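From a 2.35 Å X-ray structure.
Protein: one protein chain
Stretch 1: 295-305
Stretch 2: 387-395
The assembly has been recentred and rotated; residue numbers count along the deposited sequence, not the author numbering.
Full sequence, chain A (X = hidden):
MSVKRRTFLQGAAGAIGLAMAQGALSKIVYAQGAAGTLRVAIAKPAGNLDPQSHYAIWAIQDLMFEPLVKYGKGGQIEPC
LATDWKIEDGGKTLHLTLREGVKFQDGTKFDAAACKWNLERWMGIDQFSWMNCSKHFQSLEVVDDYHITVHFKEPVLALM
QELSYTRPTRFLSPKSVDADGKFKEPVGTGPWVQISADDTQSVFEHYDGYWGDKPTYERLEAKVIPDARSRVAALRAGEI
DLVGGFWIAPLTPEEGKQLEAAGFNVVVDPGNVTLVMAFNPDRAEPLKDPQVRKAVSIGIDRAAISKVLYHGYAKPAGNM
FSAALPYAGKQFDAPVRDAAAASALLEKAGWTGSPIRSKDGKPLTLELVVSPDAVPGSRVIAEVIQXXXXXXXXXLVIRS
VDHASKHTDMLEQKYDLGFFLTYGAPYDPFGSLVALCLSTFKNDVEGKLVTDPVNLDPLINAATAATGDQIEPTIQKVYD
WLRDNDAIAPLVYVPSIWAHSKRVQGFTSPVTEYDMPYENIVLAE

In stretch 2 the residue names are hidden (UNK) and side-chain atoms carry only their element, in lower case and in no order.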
ATOM      1  N   ALA A 295      -8.364 -26.192  -7.800  1.00 56.46           N
ATOM      2  CA  ALA A 295      -9.723 -26.485  -7.449  1.00 61.42           C
ATOM      3  C   ALA A 295     -10.098 -25.666  -6.236  1.00 59.16           C
ATOM      4  O   ALA A 295     -11.169 -25.066  -6.200  1.00 62.11           O
ATOM      5  CB  ALA A 295      -9.926 -27.976  -7.185  1.00 64.26           C
ATOM      6  N   VAL A 296      -9.225 -25.645  -5.239  1.00 55.71           N
ATOM      7  CA  VAL A 296      -9.485 -24.855  -4.066  1.00 56.22           C
ATOM      8  C   VAL A 296      -9.762 -23.440  -4.511  1.00 58.29           C
ATOM      9  O   VAL A 296     -10.790 -22.863  -4.182  1.00 60.18           O
ATOM     10  CB  VAL A 296      -8.313 -24.890  -3.092  1.00 59.89           C
ATOM     11  CG1 VAL A 296      -8.462 -23.818  -2.043  1.00 60.30           C
ATOM     12  CG2 VAL A 296      -8.245 -26.255  -2.432  1.00 59.39           C
ATOM     13  N   SER A 297      -8.904 -22.925  -5.364  1.00 55.34           N
ATOM     14  CA  SER A 297      -9.018 -21.557  -5.759  1.00 56.57           C
ATOM     15  C   SER A 297     -10.279 -21.209  -6.591  1.00 62.19           C
ATOM     16  O   SER A 297     -10.916 -20.158  -6.390  1.00 64.01           O
ATOM     17  CB  SER A 297      -7.758 -21.179  -6.529  1.00 56.97           C
ATOM     18  OG  SER A 297      -7.992 -19.967  -7.166  1.00 57.46           O
ATOM     19  N   ILE A 298     -10.646 -22.045  -7.548  1.00 67.07           N
ATOM     20  CA  ILE A 298     -11.876 -21.746  -8.304  1.00 66.35           C
ATOM     21  C   ILE A 298     -13.129 -22.242  -7.624  1.00 64.39           C
ATOM     22  O   ILE A 298     -14.231 -21.888  -8.030  1.00 68.52           O
ATOM     23  CB  ILE A 298     -11.884 -22.292  -9.738  1.00 68.49           C
ATOM     24  CG1 ILE A 298     -11.925 -23.811  -9.737  1.00 67.73           C
ATOM     25  CG2 ILE A 298     -10.726 -21.724 -10.545  1.00 67.12           C
ATOM     26  CD1 ILE A 298     -12.157 -24.331 -11.125  1.00 70.35           C
ATOM     27  N   GLY A 299     -12.957 -23.071  -6.603  1.00 67.85           N
ATOM     28  CA  GLY A 299     -14.062 -23.513  -5.739  1.00 65.41           C
ATOM     29  C   GLY A 299     -14.554 -22.433  -4.790  1.00 63.03           C
ATOM     30  O   GLY A 299     -15.603 -22.564  -4.167  1.00 68.30           O
ATOM     31  N   ILE A 300     -13.797 -21.353  -4.696  1.00 63.96           N
ATOM     32  CA  ILE A 300     -14.094 -20.254  -3.794  1.00 63.20           C
ATOM     33  C   ILE A 300     -14.830 -19.169  -4.559  1.00 66.37           C
ATOM     34  O   ILE A 300     -14.576 -18.982  -5.778  1.00 68.44           O
ATOM     35  CB  ILE A 300     -12.775 -19.709  -3.239  1.00 63.23           C
ATOM     36  CG1 ILE A 300     -12.273 -20.661  -2.155  1.00 66.12           C
ATOM     37  CG2 ILE A 300     -12.937 -18.301  -2.690  1.00 66.26           C
ATOM     38  CD1 ILE A 300     -10.828 -20.408  -1.717  1.00 68.84           C
ATOM     39  N   ASP A 301     -15.733 -18.464  -3.859  1.00 65.11           N
ATOM     40  CA  ASP A 301     -16.414 -17.287  -4.404  1.00 67.39           C
ATOM     41  C   ASP A 301     -15.900 -15.967  -3.797  1.00 69.49           C
ATOM     42  O   ASP A 301     -16.273 -15.576  -2.702  1.00 67.54           O
ATOM     43  CB  ASP A 301     -17.912 -17.382  -4.228  1.00 71.38           C
ATOM     44  CG  ASP A 301     -18.650 -16.348  -5.041  1.00 76.05           C
ATOM     45  OD1 ASP A 301     -18.368 -15.149  -4.924  1.00 82.25           O
ATOM     46  OD2 ASP A 301     -19.527 -16.726  -5.814  1.00 88.63           O
ATOM     47  N   ARG A 302     -15.057 -15.280  -4.543  1.00 70.36           N
ATOM     48  CA  ARG A 302     -14.470 -14.038  -4.091  1.00 66.09           C
ATOM     49  C   ARG A 302     -15.548 -13.005  -3.869  1.00 65.69           C
ATOM     50  O   ARG A 302     -15.480 -12.224  -2.944  1.00 67.51           O
ATOM     51  CB  ARG A 302     -13.441 -13.551  -5.101  1.00 59.04           C
ATOM     52  CG  ARG A 302     -12.128 -14.295  -5.011  1.00 55.14           C
ATOM     53  CD  ARG A 302     -11.593 -14.684  -6.367  1.00 53.09           C
ATOM     54  NE  ARG A 302     -10.294 -15.315  -6.247  1.00 51.91           N
ATOM     55  CZ  ARG A 302     -10.084 -16.618  -6.319  1.00 53.62           C
ATOM     56  NH1 ARG A 302     -11.083 -17.445  -6.519  1.00 58.76           N
ATOM     57  NH2 ARG A 302      -8.866 -17.096  -6.193  1.00 57.48           N
ATOM     58  N   ALA A 303     -16.538 -13.007  -4.743  1.00 65.56           N
ATOM     59  CA  ALA A 303     -17.665 -12.080  -4.656  1.00 63.76           C
ATOM     60  C   ALA A 303     -18.438 -12.205  -3.347  1.00 62.55           C
ATOM     61  O   ALA A 303     -18.898 -11.210  -2.814  1.00 67.22           O
ATOM     62  CB  ALA A 303     -18.596 -12.283  -5.840  1.00 62.46           C
ATOM     63  N   ALA A 304     -18.587 -13.421  -2.848  1.00 61.68           N
ATOM     64  CA  ALA A 304     -19.224 -13.674  -1.561  1.00 63.25           C
ATOM     65  C   ALA A 304     -18.297 -13.202  -0.434  1.00 64.13           C
ATOM     66  O   ALA A 304     -18.737 -12.677   0.583  1.00 63.40           O
ATOM     67  CB  ALA A 304     -19.510 -15.160  -1.420  1.00 63.59           C
ATOM     68  N   ILE A 305     -16.996 -13.385  -0.624  1.00 65.46           N
ATOM     69  CA  ILE A 305     -16.016 -12.837   0.339  1.00 65.70           C
ATOM     70  C   ILE A 305     -16.218 -11.323   0.441  1.00 63.65           C
ATOM     71  O   ILE A 305     -16.226 -10.745   1.535  1.00 63.06           O
ATOM     72  CB  ILE A 305     -14.559 -13.052  -0.096  1.00 65.92           C
ATOM     73  CG1 ILE A 305     -14.273 -14.514  -0.420  1.00 70.38           C
ATOM     74  CG2 ILE A 305     -13.595 -12.564   0.983  1.00 65.25           C
ATOM     75  CD1 ILE A 305     -13.859 -15.343   0.747  1.00 73.13           C
ATOM     76  N   UNK A 387     -17.730 -23.570   3.771  1.00 67.51           N
ATOM     77  CA  UNK A 387     -19.040 -23.891   3.233  1.00 70.16           C
ATOM     78  C   UNK A 387     -18.973 -24.115   1.701  1.00 73.12           C
ATOM     79  O   UNK A 387     -19.659 -24.984   1.157  1.00 72.04           O
ATOM     80  o   UNK A 387     -21.165 -22.823   2.820  1.00 80.72           O
ATOM     81  c   UNK A 387     -20.002 -22.757   3.601  1.00 72.41           C
ATOM     82  N   UNK A 388     -18.146 -23.326   1.019  1.00 65.38           N
ATOM     83  CA  UNK A 388     -17.944 -23.460  -0.402  1.00 66.19           C
ATOM     84  C   UNK A 388     -17.097 -24.673  -0.773  1.00 64.21           C
ATOM     85  O   UNK A 388     -17.356 -25.302  -1.788  1.00 64.42           O
ATOM     86  o   UNK A 388     -18.314 -18.712  -1.423  1.00 85.93           O
ATOM     87  c   UNK A 388     -17.599 -19.729  -1.257  1.00 78.56           C
ATOM     88  c   UNK A 388     -17.290 -22.200  -0.936  1.00 69.73           C
ATOM     89  o   UNK A 388     -16.346 -19.714  -1.315  1.00 81.52           O
ATOM     90  c   UNK A 388     -18.271 -21.050  -0.984  1.00 73.15           C
ATOM     91  N   UNK A 389     -16.084 -24.968   0.040  1.00 59.27           N
ATOM     92  CA  UNK A 389     -15.275 -26.191  -0.064  1.00 56.10           C
ATOM     93  C   UNK A 389     -16.079 -27.445   0.166  1.00 58.43           C
ATOM     94  O   UNK A 389     -15.908 -28.484  -0.486  1.00 59.13           O
ATOM     95  c   UNK A 389     -13.576 -24.171  -2.195  1.00 85.89           C
ATOM     96  c   UNK A 389     -13.236 -24.945   0.801  1.00 63.79           C
ATOM     97  c   UNK A 389     -14.234 -26.076   1.036  1.00 60.03           C
ATOM     98 se   UNK A 389     -12.398 -25.192  -0.963  1.00 92.75          SE
ATOM     99  N   UNK A 390     -17.003 -27.353   1.094  1.00 59.53           N
ATOM    100  CA  UNK A 390     -17.856 -28.454   1.354  1.00 66.24           C
ATOM    101  C   UNK A 390     -18.551 -28.815   0.049  1.00 67.99           C
ATOM    102  O   UNK A 390     -18.587 -29.983  -0.306  1.00 66.29           O
ATOM    103  n   UNK A 390     -21.246 -31.486   5.057  1.00 86.86           N
ATOM    104  c   UNK A 390     -19.756 -30.190   3.563  1.00 80.45           C
ATOM    105  c   UNK A 390     -20.998 -31.049   3.668  1.00 81.53           C
ATOM    106  c   UNK A 390     -18.831 -28.101   2.477  1.00 73.61           C
ATOM    107  c   UNK A 390     -20.026 -29.038   2.617  1.00 79.03           C
ATOM    108  N   UNK A 391     -19.057 -27.820  -0.684  1.00 71.37           N
ATOM    109  CA  UNK A 391     -19.819 -28.074  -1.921  1.00 68.22           C
ATOM    110  C   UNK A 391     -19.000 -28.796  -2.989  1.00 67.55           C
ATOM    111  O   UNK A 391     -19.568 -29.528  -3.768  1.00 69.23           O
ATOM    112  c   UNK A 391     -21.683 -26.304  -1.803  1.00 80.70           C
ATOM    113  o   UNK A 391     -21.143 -23.962  -1.899  1.00 94.68           O
ATOM    114  c   UNK A 391     -20.399 -26.774  -2.498  1.00 70.53           C
ATOM    115  c   UNK A 391     -22.032 -24.833  -2.067  1.00 86.20           C
ATOM    116  o   UNK A 391     -23.191 -24.531  -2.427  1.00 87.21           O
ATOM    117  N   UNK A 392     -17.677 -28.590  -3.034  1.00 67.63           N
ATOM    118  CA  UNK A 392     -16.802 -29.319  -3.981  1.00 64.46           C
ATOM    119  C   UNK A 392     -16.183 -30.586  -3.405  1.00 66.10           C
ATOM    120  O   UNK A 392     -15.456 -31.288  -4.112  1.00 71.03           O
ATOM    121  c   UNK A 392     -14.656 -28.030  -3.447  1.00 66.70           C
ATOM    122  c   UNK A 392     -16.239 -27.219  -5.187  1.00 73.73           C
ATOM    123  c   UNK A 392     -15.663 -28.446  -4.526  1.00 66.72           C
ATOM    124  N   UNK A 393     -16.458 -30.861  -2.131  1.00 64.63           N
ATOM    125  CA  UNK A 393     -16.025 -32.083  -1.458  1.00 61.74           C
ATOM    126  C   UNK A 393     -14.794 -31.950  -0.567  1.00 60.70           C
ATOM    127  O   UNK A 393     -14.192 -32.950  -0.203  1.00 57.86           O
ATOM    128  N   UNK A 394     -14.392 -30.725  -0.236  1.00 57.47           N
ATOM    129  CA  UNK A 394     -13.270 -30.515   0.651  1.00 58.71           C
ATOM    130  C   UNK A 394     -13.780 -30.186   2.038  1.00 59.90           C
ATOM    131  O   UNK A 394     -14.699 -29.388   2.179  1.00 60.94           O
ATOM    132  c   UNK A 394     -12.400 -29.346   0.142  1.00 65.47           C
ATOM    133  c   UNK A 394     -11.547 -29.845  -1.040  1.00 66.69           C
ATOM    134  c   UNK A 394     -11.544 -28.781   1.282  1.00 60.40           C
ATOM    135  c   UNK A 394     -11.211 -28.807  -2.067  1.00 67.21           C
ATOM    136  N   UNK A 395     -13.178 -30.808   3.047  1.00 63.19           N
ATOM    137  CA  UNK A 395     -13.545 -30.645   4.469  1.00 67.10           C
ATOM    138  C   UNK A 395     -12.612 -29.609   5.118  1.00 67.51           C
ATOM    139  O   UNK A 395     -11.478 -29.910   5.506  1.00 68.80           O
ATOM    140  c   UNK A 395     -13.740 -31.892   6.731  1.00 80.60           C
ATOM    141  o   UNK A 395     -14.620 -31.120   7.160  1.00 81.35           O
ATOM    142  c   UNK A 395     -13.473 -32.005   5.204  1.00 71.81           C
ATOM    143  o   UNK A 395     -13.054 -32.594   7.504  1.00 86.24           O
TER
HETATM  144  O   HOH W   1     -18.153 -23.907  -4.251  1.00 74.02           O

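Position 387 carries one carbon followed by one oxygen, unbranched, and nothing beyond. The side chain is out of reach of stretch 1 and sits exposed on the helix. A single carbon bearing a hydroxyl is Ser387.

Position 388 has three carbons in a row, the third carrying two oxygens, a carboxylate on a two-methylene arm. CA-to-CB points toward stretch 1, and one oxygen lies 2.9 Å from Asp301 N with an N-H...O angle of 167°, a nearly linear hydrogen bond. The residue is Glu388, and the acceptor is OE1. Its OE2 packs 3.1 Å from Asp301 CB and 3.7 Å from Ala304 CB.

Position 389 shows two carbons, a selenium and a terminal carbon, unbranched. CA-to-CB points sideways, but the end of the chain comes nearer to stretch 1, its terminal carbon lying 3.3 Å from Gly299 O and 3.7 Å from Ile300 CG1. This is Met389, present as selenomethionine; the terminal carbon is CE, and SE is 4.3 Å from Val296 CG1.

Position 390 has four carbons in a row ending in nitrogen, out of reach of stretch 1 and exposed. This is Lys390.

Position 391 repeats the pattern of three carbons with two oxygens on the third. Although its CA-to-CB bond points toward stretch 1, the side chain makes no contact with it. It is Glu391.

Position 392 has one carbon carrying two others, a fork at CB. One branch approaches Gly299 CA. The residue is Val392, with CG1 4.3 Å from Gly299 CA.

Position 393 has no side-chain atoms and a phi of 100°. A CB here would be jammed against the preceding carbonyl oxygen, so Gly393 suits this Schellman turn.

Position 394 has four carbons, forked at the first, with one arm two carbons long, whose last carbon lies 3.9 Å from Val296 CG2. The residue is Ile394, and that carbon is CD1.

Position 395 has two carbons, the second carrying two oxygens, too far from stretch 1 to touch it. It is Asp395.

The contact joins a polar anchor to an apolar patch. Glu388 accepts from the backbone of Asp301, whose own OD1 caps the following helix by accepting from Ala304 N at 2.7 Å. Water 1 adds a bridge, donating to Gly299 O and Glu388 O, each 2.9 Å from its oxygen. Close approach depends on Gly299: an ideal CB there would fall 2.8 Å from Met389 CE, a clash. Beside it, Val296 and Ile300 pack on Met389, and Ile394 extends the patch along Val296. Together the stretches bury 346 Å².

Stretch 2 (387-395) SEMKEVGID
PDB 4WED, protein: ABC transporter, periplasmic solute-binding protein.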